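Local coordinates for protein halogenase (Chondromyces crocatus, PDB 3E1T) that probably uses bound FAD to chlorinate an aromatic group during biosynthesis of the myxobacterial metabolite chondrochloren, at residues 52-60 / 100-108; 73-81 / 91-99. All coordinates share one frame; numbering follows the deposited sequence.

Contact 1. Residues 52-60 / 100-108; sequences PATVHGICA and DPYGFAYQV
His56 sets the edge of its imidazole over the face of Phe104, a T-shaped (edge-to-face) stack with centroids 4.4 Å apart and planes at 86°. The pair illustrates how a helix, 52-61, can be fastened to the irregular chain entering a short strand, 105-106, in an FAD-dependent halogenase. His56 NE2 lies over the middle of the phenyl ring, 3.3 Å above its plane, while Phe104 O sits near the imidazole plane, 2.9 Å from NE2. Although Phe104 CB points away from the helix, chi1 of 70° places CG between the backbone N and the carbonyl carbon and so folds the ring back beneath His56. Over one imidazole face Tyr102 CA makes a CH-pi contact. With an alanine in place of Phe104, the His56 edge would lose the aromatic face beneath it and the imidazole would probably be freer to turn. One residue earlier, Val55 forks over the strand: CG1 meets Tyr106 CE2 at 3.7 Å and CG2 meets Ala105 CB at 3.8 Å. Met68 of helix 65-69 touches both Val55 and Tyr106. At the start of the helix, Pro52 CB rests 3.4 Å from Tyr102 O.

Contact 2. Residues 73-81 / 91-99; sequences FPIKRGGTF and TFGFTRHPD
Phe92 lies across the glycine backbone of its partner strand, in the antiparallel beta hairpin formed by strands 75-82 and 90-93. Its CB leaves the sheet on the face where a Gly79 side chain would stand, and with CG between the backbone N and the carbonyl carbon (chi1 71°) the ring tips inward over the neighbouring strand. CG passes above Gly79; CD2 comes 3.4 Å from Gly79 O; CE1, on the other flank, reaches Gly78 CA at 3.7 Å. CE2 and the tip atom CZ hang over Gly79 N, which sits 3.2 Å from the ring plane, displaced toward the rim. CE2 also meets Phe81 CE1 at 3.4 Å, rim to rim, and the Phe81 ring goes on to an edge-to-face pair with Phe365. A CB on Gly79 would collide with Phe92 CE2. Below the ring, Gly79 and Phe92 form a hydrogen-bonded pair: Phe92 N donates to Gly79 O at 2.9 Å with a fairly straight angle of 161°, and Gly79 N returns a more bent bond to Phe92 O. Next along, Phe94 N donates to Arg77 O at 3.1 Å, and Gly78 CA makes a CH-pi contact with the Phe94 face. Arg77 lays one guanidinium face on Pro98 CB, but its NH1 stays 4.2 Å from Asp99 OD2, too far for a salt bridge. The hairpin therefore seems to rest mainly on main-chain bonds and rings laid on glycine, with charge attraction probably a lesser term.

Overall arrangement
Both segments of contact 2 fall between the two segments of contact 1 in the sequence, and the contact centres are 11 Å apart. Strand 75-82 joins them, pairing antiparallel with 90-93 in contact 2 and with 105-106, the strand of contact 1. That second pairing shows in probable hydrogen bonds from Lys76 N to Ala105 O, 2.7 Å, and from Gln107 N to Pro74 O, 3.0 Å. Pro52 of the helix also touches Phe94. Both contacts lie near the flavin cofactor: the side chain of Lys76 is about 6 Å from FAD and that of Ala105 about 9 Å. Ser49 OG, just before the helix, is hydrogen-bonded to Lys76 NZ and to Gln107 OE1, tying the two contacts together again.

Contact 1. Residues 52-60 / 100-108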
loop_
_atom_site.group_PDB
_atom_site.type_symbol
_atom_site.label_atom_id
_atom_site.label_comp_id
_atom_site.label_asym_id
_atom_site.label_seq_id
_atom_site.Cartn_x
_atom_site.Cartn_y
_atom_site.Cartn_z
ATOM N N PRO A 52 3.353 -11.931 3.193
ATOM C CA PRO A 52 4.347 -12.684 3.955
ATOM C C PRO A 52 5.631 -11.909 4.289
ATOM O O PRO A 52 6.230 -12.153 5.339
ATOM C CB PRO A 52 4.666 -13.868 3.023
ATOM C CG PRO A 52 3.420 -14.033 2.224
ATOM C CD PRO A 52 3.021 -12.626 1.933
ATOM N N ALA A 53 6.051 -10.999 3.413
ATOM C CA ALA A 53 7.269 -10.214 3.657
ATOM C C ALA A 53 7.134 -9.345 4.911
ATOM O O ALA A 53 8.110 -9.130 5.627
ATOM C CB ALA A 53 7.626 -9.365 2.443
ATOM N N THR A 54 5.917 -8.880 5.179
ATOM C CA THR A 54 5.601 -8.106 6.376
ATOM C C THR A 54 5.369 -9.027 7.579
ATOM O O THR A 54 5.920 -8.795 8.649
ATOM C CB THR A 54 4.357 -7.214 6.153
ATOM O OG1 THR A 54 4.451 -6.567 4.873
ATOM C CG2 THR A 54 4.240 -6.168 7.240
ATOM N N VAL A 55 4.553 -10.062 7.396
ATOM C CA VAL A 55 4.223 -10.992 8.476
ATOM C C VAL A 55 5.440 -11.804 8.958
ATOM O O VAL A 55 5.683 -11.899 10.162
ATOM C CB VAL A 55 3.051 -11.926 8.083
ATOM C CG1 VAL A 55 2.958 -13.122 9.028
ATOM C CG2 VAL A 55 1.728 -11.148 8.051
ATOM N N HIS A 56 6.220 -12.347 8.030
ATOM C CA HIS A 56 7.356 -13.196 8.399
ATOM C C HIS A 56 8.706 -12.490 8.384
ATOM O O HIS A 56 9.656 -12.944 9.028
ATOM C CB HIS A 56 7.423 -14.430 7.503
ATOM C CG HIS A 56 6.239 -15.330 7.634
ATOM N ND1 HIS A 56 6.251 -16.464 8.415
ATOM C CD2 HIS A 56 5.008 -15.265 7.079
ATOM C CE1 HIS A 56 5.077 -17.060 8.335
ATOM N NE2 HIS A 56 4.301 -16.348 7.537
ATOM N N GLY A 57 8.792 -11.395 7.639
ATOM C CA GLY A 57 10.015 -10.607 7.591
ATOM C C GLY A 57 10.000 -9.480 8.607
ATOM O O GLY A 57 10.708 -9.541 9.610
ATOM N N ILE A 58 9.190 -8.457 8.343
ATOM C CA ILE A 58 9.154 -7.240 9.164
ATOM C C ILE A 58 8.733 -7.519 10.604
ATOM O O ILE A 58 9.445 -7.151 11.536
ATOM C CB ILE A 58 8.239 -6.133 8.546
ATOM C CG1 ILE A 58 8.719 -5.733 7.146
ATOM C CG2 ILE A 58 8.145 -4.907 9.454
ATOM C CD1 ILE A 58 10.116 -5.149 7.069
ATOM N N CYS A 59 7.577 -8.160 10.772
ATOM C CA CYS A 59 7.026 -8.419 12.097
ATOM C C CYS A 59 7.885 -9.350 12.957
ATOM O O CYS A 59 7.784 -9.326 14.179
ATOM C CB CYS A 59 5.591 -8.931 11.996
ATOM S SG CYS A 59 4.466 -7.690 11.359
ATOM N N ALA A 60 8.732 -10.152 12.315
ATOM C CA ALA A 60 9.678 -11.015 13.021
ATOM C C ALA A 60 10.853 -10.189 13.540
ATOM O O ALA A 60 11.275 -10.348 14.692
ATOM C CB ALA A 60 10.173 -12.124 12.103
ATOM N N ASP A 100 6.247 -24.048 4.787
ATOM C CA ASP A 100 7.616 -23.646 4.448
ATOM C C ASP A 100 7.764 -22.106 4.445
ATOM O O ASP A 100 6.754 -21.399 4.438
ATOM C CB ASP A 100 8.118 -24.323 3.155
ATOM C CG ASP A 100 7.346 -23.909 1.928
ATOM O OD1 ASP A 100 7.960 -23.322 1.009
ATOM O OD2 ASP A 100 6.133 -24.181 1.872
ATOM N N PRO A 101 9.014 -21.588 4.470
ATOM C CA PRO A 101 9.259 -20.168 4.796
ATOM C C PRO A 101 8.423 -19.170 3.996
ATOM O O PRO A 101 8.239 -19.337 2.785
ATOM C CB PRO A 101 10.746 -19.979 4.475
ATOM C CG PRO A 101 11.336 -21.334 4.604
ATOM C CD PRO A 101 10.274 -22.302 4.172
ATOM N N TYR A 102 7.933 -18.143 4.694
ATOM C CA TYR A 102 7.070 -17.091 4.125
ATOM C C TYR A 102 5.792 -17.664 3.509
ATOM O O TYR A 102 5.329 -17.200 2.461
ATOM C CB TYR A 102 7.842 -16.233 3.104
ATOM C CG TYR A 102 9.101 -15.604 3.665
ATOM C CD1 TYR A 102 9.061 -14.358 4.306
ATOM C CD2 TYR A 102 10.338 -16.253 3.554
ATOM C CE1 TYR A 102 10.220 -13.783 4.827
ATOM C CE2 TYR A 102 11.502 -15.682 4.072
ATOM C CZ TYR A 102 11.432 -14.448 4.705
ATOM O OH TYR A 102 12.578 -13.883 5.214
ATOM N N GLY A 103 5.225 -18.665 4.175
ATOM C CA GLY A 103 4.113 -19.427 3.619
ATOM C C GLY A 103 2.753 -18.760 3.641
ATOM O O GLY A 103 1.890 -19.079 2.816
ATOM N N PHE A 104 2.554 -17.832 4.577
ATOM C CA PHE A 104 1.242 -17.224 4.785
ATOM C C PHE A 104 1.300 -15.783 5.310
ATOM O O PHE A 104 2.357 -15.276 5.656
ATOM C CB PHE A 104 0.431 -18.081 5.766
ATOM C CG PHE A 104 0.951 -18.038 7.180
ATOM C CD1 PHE A 104 0.417 -17.145 8.108
ATOM C CD2 PHE A 104 1.976 -18.891 7.585
ATOM C CE1 PHE A 104 0.896 -17.096 9.417
ATOM C CE2 PHE A 104 2.460 -18.859 8.895
ATOM C CZ PHE A 104 1.921 -17.953 9.815
ATOM N N ALA A 105 0.135 -15.150 5.394
ATOM C CA ALA A 105 0.003 -13.848 6.028
ATOM C C ALA A 105 -1.310 -13.794 6.806
ATOM O O ALA A 105 -1.919 -14.828 7.075
ATOM C CB ALA A 105 0.067 -12.736 4.986
ATOM N N TYR A 106 -1.736 -12.592 7.178
ATOM C CA TYR A 106 -2.978 -12.427 7.915
ATOM C C TYR A 106 -3.913 -11.433 7.253
ATOM O O TYR A 106 -3.475 -10.596 6.455
ATOM C CB TYR A 106 -2.689 -11.983 9.348
ATOM C CG TYR A 106 -1.893 -12.964 10.197
ATOM C CD1 TYR A 106 -2.455 -14.176 10.627
ATOM C CD2 TYR A 106 -0.594 -12.659 10.605
ATOM C CE1 TYR A 106 -1.725 -15.070 11.432
ATOM C CE2 TYR A 106 0.142 -13.536 11.406
ATOM C CZ TYR A 106 -0.428 -14.740 11.814
ATOM O OH TYR A 106 0.303 -15.601 12.606
ATOM N N GLN A 107 -5.198 -11.544 7.584
ATOM C CA GLN A 107 -6.197 -10.541 7.265
ATOM C C GLN A 107 -6.481 -9.807 8.567
ATOM O O GLN A 107 -7.003 -10.400 9.518
ATOM C CB GLN A 107 -7.497 -11.182 6.761
ATOM C CG GLN A 107 -7.345 -12.245 5.687
ATOM C CD GLN A 107 -7.086 -11.673 4.302
ATOM O OE1 GLN A 107 -6.550 -10.571 4.160
ATOM N NE2 GLN A 107 -7.455 -12.434 3.266
ATOM N N VAL A 108 -6.126 -8.526 8.624
ATOM C CA VAL A 108 -6.116 -7.827 9.904
ATOM C C VAL A 108 -7.114 -6.697 10.002
ATOM O O VAL A 108 -7.335 -5.954 9.043
ATOM C CB VAL A 108 -4.704 -7.299 10.264
ATOM C CG1 VAL A 108 -3.667 -8.406 10.138
ATOM C CG2 VAL A 108 -4.307 -6.082 9.400
#

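Contact 2. Residues 73-81 / 91-99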
loop_
_atom_site.group_PDB
_atom_site.type_symbol
_atom_site.label_atom_id
_atom_site.label_comp_id
_atom_site.label_asym_id
_atom_site.label_seq_id
_atom_site.Cartn_x
_atom_site.Cartn_y
_atom_site.Cartn_z
ATOM N N PHE A 73 -6.213 -13.394 13.934
ATOM C CA PHE A 73 -6.361 -12.882 12.576
ATOM C C PHE A 73 -6.485 -14.090 11.658
ATOM O O PHE A 73 -5.662 -15.002 11.748
ATOM C CB PHE A 73 -5.111 -12.092 12.137
ATOM C CG PHE A 73 -4.831 -10.840 12.936
ATOM C CD1 PHE A 73 -5.849 -9.958 13.285
ATOM C CD2 PHE A 73 -3.521 -10.515 13.278
ATOM C CE1 PHE A 73 -5.570 -8.791 13.999
ATOM C CE2 PHE A 73 -3.227 -9.352 13.991
ATOM C CZ PHE A 73 -4.248 -8.488 14.354
ATOM N N PRO A 74 -7.491 -14.100 10.762
ATOM C CA PRO A 74 -7.561 -15.144 9.739
ATOM C C PRO A 74 -6.250 -15.317 8.986
ATOM O O PRO A 74 -5.572 -14.330 8.689
ATOM C CB PRO A 74 -8.646 -14.629 8.793
ATOM C CG PRO A 74 -9.543 -13.849 9.667
ATOM C CD PRO A 74 -8.630 -13.170 10.663
ATOM N N ILE A 75 -5.909 -16.566 8.680
ATOM C CA ILE A 75 -4.641 -16.911 8.038
ATOM C C ILE A 75 -4.810 -16.914 6.529
ATOM O O ILE A 75 -5.616 -17.673 5.989
ATOM C CB ILE A 75 -4.107 -18.298 8.507
ATOM C CG1 ILE A 75 -3.755 -18.270 9.999
ATOM C CG2 ILE A 75 -2.897 -18.761 7.669
ATOM C CD1 ILE A 75 -4.951 -18.527 10.916
ATOM N N LYS A 76 -4.037 -16.064 5.858
ATOM C CA LYS A 76 -4.135 -15.886 4.412
ATOM C C LYS A 76 -3.036 -16.671 3.694
ATOM O O LYS A 76 -1.850 -16.351 3.806
ATOM C CB LYS A 76 -4.064 -14.390 4.082
ATOM C CG LYS A 76 -4.030 -14.040 2.608
ATOM C CD LYS A 76 -3.548 -12.600 2.443
ATOM C CE LYS A 76 -3.607 -12.183 0.996
ATOM N NZ LYS A 76 -3.200 -10.760 0.831
ATOM N N ARG A 77 -3.441 -17.695 2.948
ATOM C CA ARG A 77 -2.500 -18.572 2.246
ATOM C C ARG A 77 -2.236 -18.122 0.817
ATOM O O ARG A 77 -1.303 -18.593 0.161
ATOM C CB ARG A 77 -3.025 -20.011 2.238
ATOM C CG ARG A 77 -3.203 -20.630 3.615
ATOM C CD ARG A 77 -1.920 -21.266 4.131
ATOM N NE ARG A 77 -2.147 -21.919 5.422
ATOM C CZ ARG A 77 -1.182 -22.393 6.208
ATOM N NH1 ARG A 77 0.095 -22.294 5.844
ATOM N NH2 ARG A 77 -1.498 -22.963 7.368
ATOM N N GLY A 78 -3.071 -17.215 0.337
ATOM C CA GLY A 78 -2.990 -16.725 -1.035
ATOM C C GLY A 78 -4.297 -16.044 -1.353
ATOM O O GLY A 78 -4.958 -15.498 -0.460
ATOM N N GLY A 79 -4.694 -16.090 -2.617
ATOM C CA GLY A 79 -5.943 -15.461 -3.018
ATOM C C GLY A 79 -6.650 -16.121 -4.181
ATOM O O GLY A 79 -6.066 -16.906 -4.938
ATOM N N THR A 80 -7.923 -15.785 -4.314
ATOM C CA THR A 80 -8.744 -16.247 -5.411
ATOM C C THR A 80 -9.151 -15.050 -6.276
ATOM O O THR A 80 -9.483 -13.982 -5.755
ATOM C CB THR A 80 -9.970 -16.972 -4.874
ATOM O OG1 THR A 80 -9.543 -17.970 -3.936
ATOM C CG2 THR A 80 -10.749 -17.633 -5.998
ATOM N N PHE A 81 -9.088 -15.237 -7.589
ATOM C CA PHE A 81 -9.443 -14.199 -8.550
ATOM C C PHE A 81 -10.485 -14.668 -9.538
ATOM O O PHE A 81 -10.365 -15.754 -10.111
ATOM C CB PHE A 81 -8.217 -13.752 -9.341
ATOM C CG PHE A 81 -7.334 -12.794 -8.605
ATOM C CD1 PHE A 81 -6.246 -13.255 -7.884
ATOM C CD2 PHE A 81 -7.581 -11.429 -8.648
ATOM C CE1 PHE A 81 -5.416 -12.358 -7.198
ATOM C CE2 PHE A 81 -6.762 -10.525 -7.966
ATOM C CZ PHE A 81 -5.685 -10.991 -7.242
ATOM N N THR A 91 -6.850 -19.514 -8.392
ATOM C CA THR A 91 -6.223 -19.275 -7.094
ATOM C C THR A 91 -4.699 -19.219 -7.213
ATOM O O THR A 91 -4.111 -19.792 -8.128
ATOM C CB THR A 91 -6.641 -20.365 -6.062
ATOM O OG1 THR A 91 -8.066 -20.378 -5.918
ATOM C CG2 THR A 91 -6.024 -20.117 -4.688
ATOM N N PHE A 92 -4.064 -18.507 -6.289
ATOM C CA PHE A 92 -2.612 -18.552 -6.153
ATOM C C PHE A 92 -2.297 -18.819 -4.691
ATOM O O PHE A 92 -3.110 -18.527 -3.810
ATOM C CB PHE A 92 -1.962 -17.240 -6.637
ATOM C CG PHE A 92 -2.204 -16.061 -5.721
ATOM C CD1 PHE A 92 -1.340 -15.791 -4.670
ATOM C CD2 PHE A 92 -3.306 -15.233 -5.905
ATOM C CE1 PHE A 92 -1.569 -14.710 -3.817
ATOM C CE2 PHE A 92 -3.540 -14.146 -5.054
ATOM C CZ PHE A 92 -2.666 -13.890 -4.012
ATOM N N GLY A 93 -1.125 -19.381 -4.438
ATOM C CA GLY A 93 -0.646 -19.597 -3.079
ATOM C C GLY A 93 0.735 -18.992 -2.949
ATOM O O GLY A 93 1.484 -18.942 -3.923
ATOM N N PHE A 94 1.076 -18.517 -1.758
ATOM C CA PHE A 94 2.385 -17.908 -1.549
ATOM C C PHE A 94 3.503 -18.948 -1.662
ATOM O O PHE A 94 4.585 -18.648 -2.173
ATOM C CB PHE A 94 2.442 -17.155 -0.215
ATOM C CG PHE A 94 1.549 -15.939 -0.159
ATOM C CD1 PHE A 94 1.679 -14.913 -1.097
ATOM C CD2 PHE A 94 0.591 -15.809 0.839
ATOM C CE1 PHE A 94 0.860 -13.783 -1.043
ATOM C CE2 PHE A 94 -0.228 -14.686 0.904
ATOM C CZ PHE A 94 -0.094 -13.671 -0.044
ATOM N N THR A 95 3.227 -20.172 -1.213
ATOM C CA THR A 95 4.198 -21.269 -1.291
ATOM C C THR A 95 3.524 -22.594 -1.619
ATOM O O THR A 95 2.354 -22.813 -1.282
ATOM C CB THR A 95 4.928 -21.474 0.039
ATOM O OG1 THR A 95 3.960 -21.575 1.085
ATOM C CG2 THR A 95 5.900 -20.325 0.327
ATOM N N ARG A 96 4.295 -23.481 -2.248
ATOM C CA ARG A 96 3.841 -24.816 -2.651
ATOM C C ARG A 96 3.344 -25.665 -1.476
ATOM O O ARG A 96 2.355 -26.398 -1.608
ATOM C CB ARG A 96 4.947 -25.542 -3.440
ATOM C CG ARG A 96 5.088 -25.079 -4.910
ATOM C CD ARG A 96 5.693 -23.671 -5.037
ATOM N NE ARG A 96 5.099 -22.896 -6.132
ATOM C CZ ARG A 96 4.040 -22.092 -6.016
ATOM N NH1 ARG A 96 3.428 -21.931 -4.846
ATOM N NH2 ARG A 96 3.588 -21.445 -7.080
ATOM N N HIS A 97 4.027 -25.558 -0.335
ATOM C CA HIS A 97 3.607 -26.237 0.896
ATOM C C HIS A 97 3.086 -25.216 1.908
ATOM O O HIS A 97 3.486 -24.048 1.867
ATOM C CB HIS A 97 4.760 -27.049 1.495
ATOM C CG HIS A 97 5.261 -28.137 0.598
ATOM N ND1 HIS A 97 4.804 -29.436 0.677
ATOM C CD2 HIS A 97 6.176 -28.119 -0.400
ATOM C CE1 HIS A 97 5.419 -30.171 -0.233
ATOM N NE2 HIS A 97 6.257 -29.397 -0.900
ATOM N N PRO A 98 2.191 -25.644 2.820
ATOM C CA PRO A 98 1.580 -24.665 3.730
ATOM C C PRO A 98 2.565 -23.997 4.699
ATOM O O PRO A 98 2.436 -22.799 4.976
ATOM C CB PRO A 98 0.547 -25.500 4.504
ATOM C CG PRO A 98 1.050 -26.908 4.421
ATOM C CD PRO A 98 1.691 -27.011 3.064
ATOM N N ASP A 99 3.549 -24.753 5.182
ATOM C CA ASP A 99 4.353 -24.308 6.325
ATOM C C ASP A 99 5.830 -24.001 6.051
ATOM O O ASP A 99 6.584 -23.709 6.986
ATOM C CB ASP A 99 4.190 -25.278 7.507
ATOM C CG ASP A 99 2.883 -25.061 8.273
ATOM O OD1 ASP A 99 2.087 -26.022 8.385
ATOM O OD2 ASP A 99 2.649 -23.928 8.762
HETATM O O HOH W 1 0.938 -20.685 0.835
#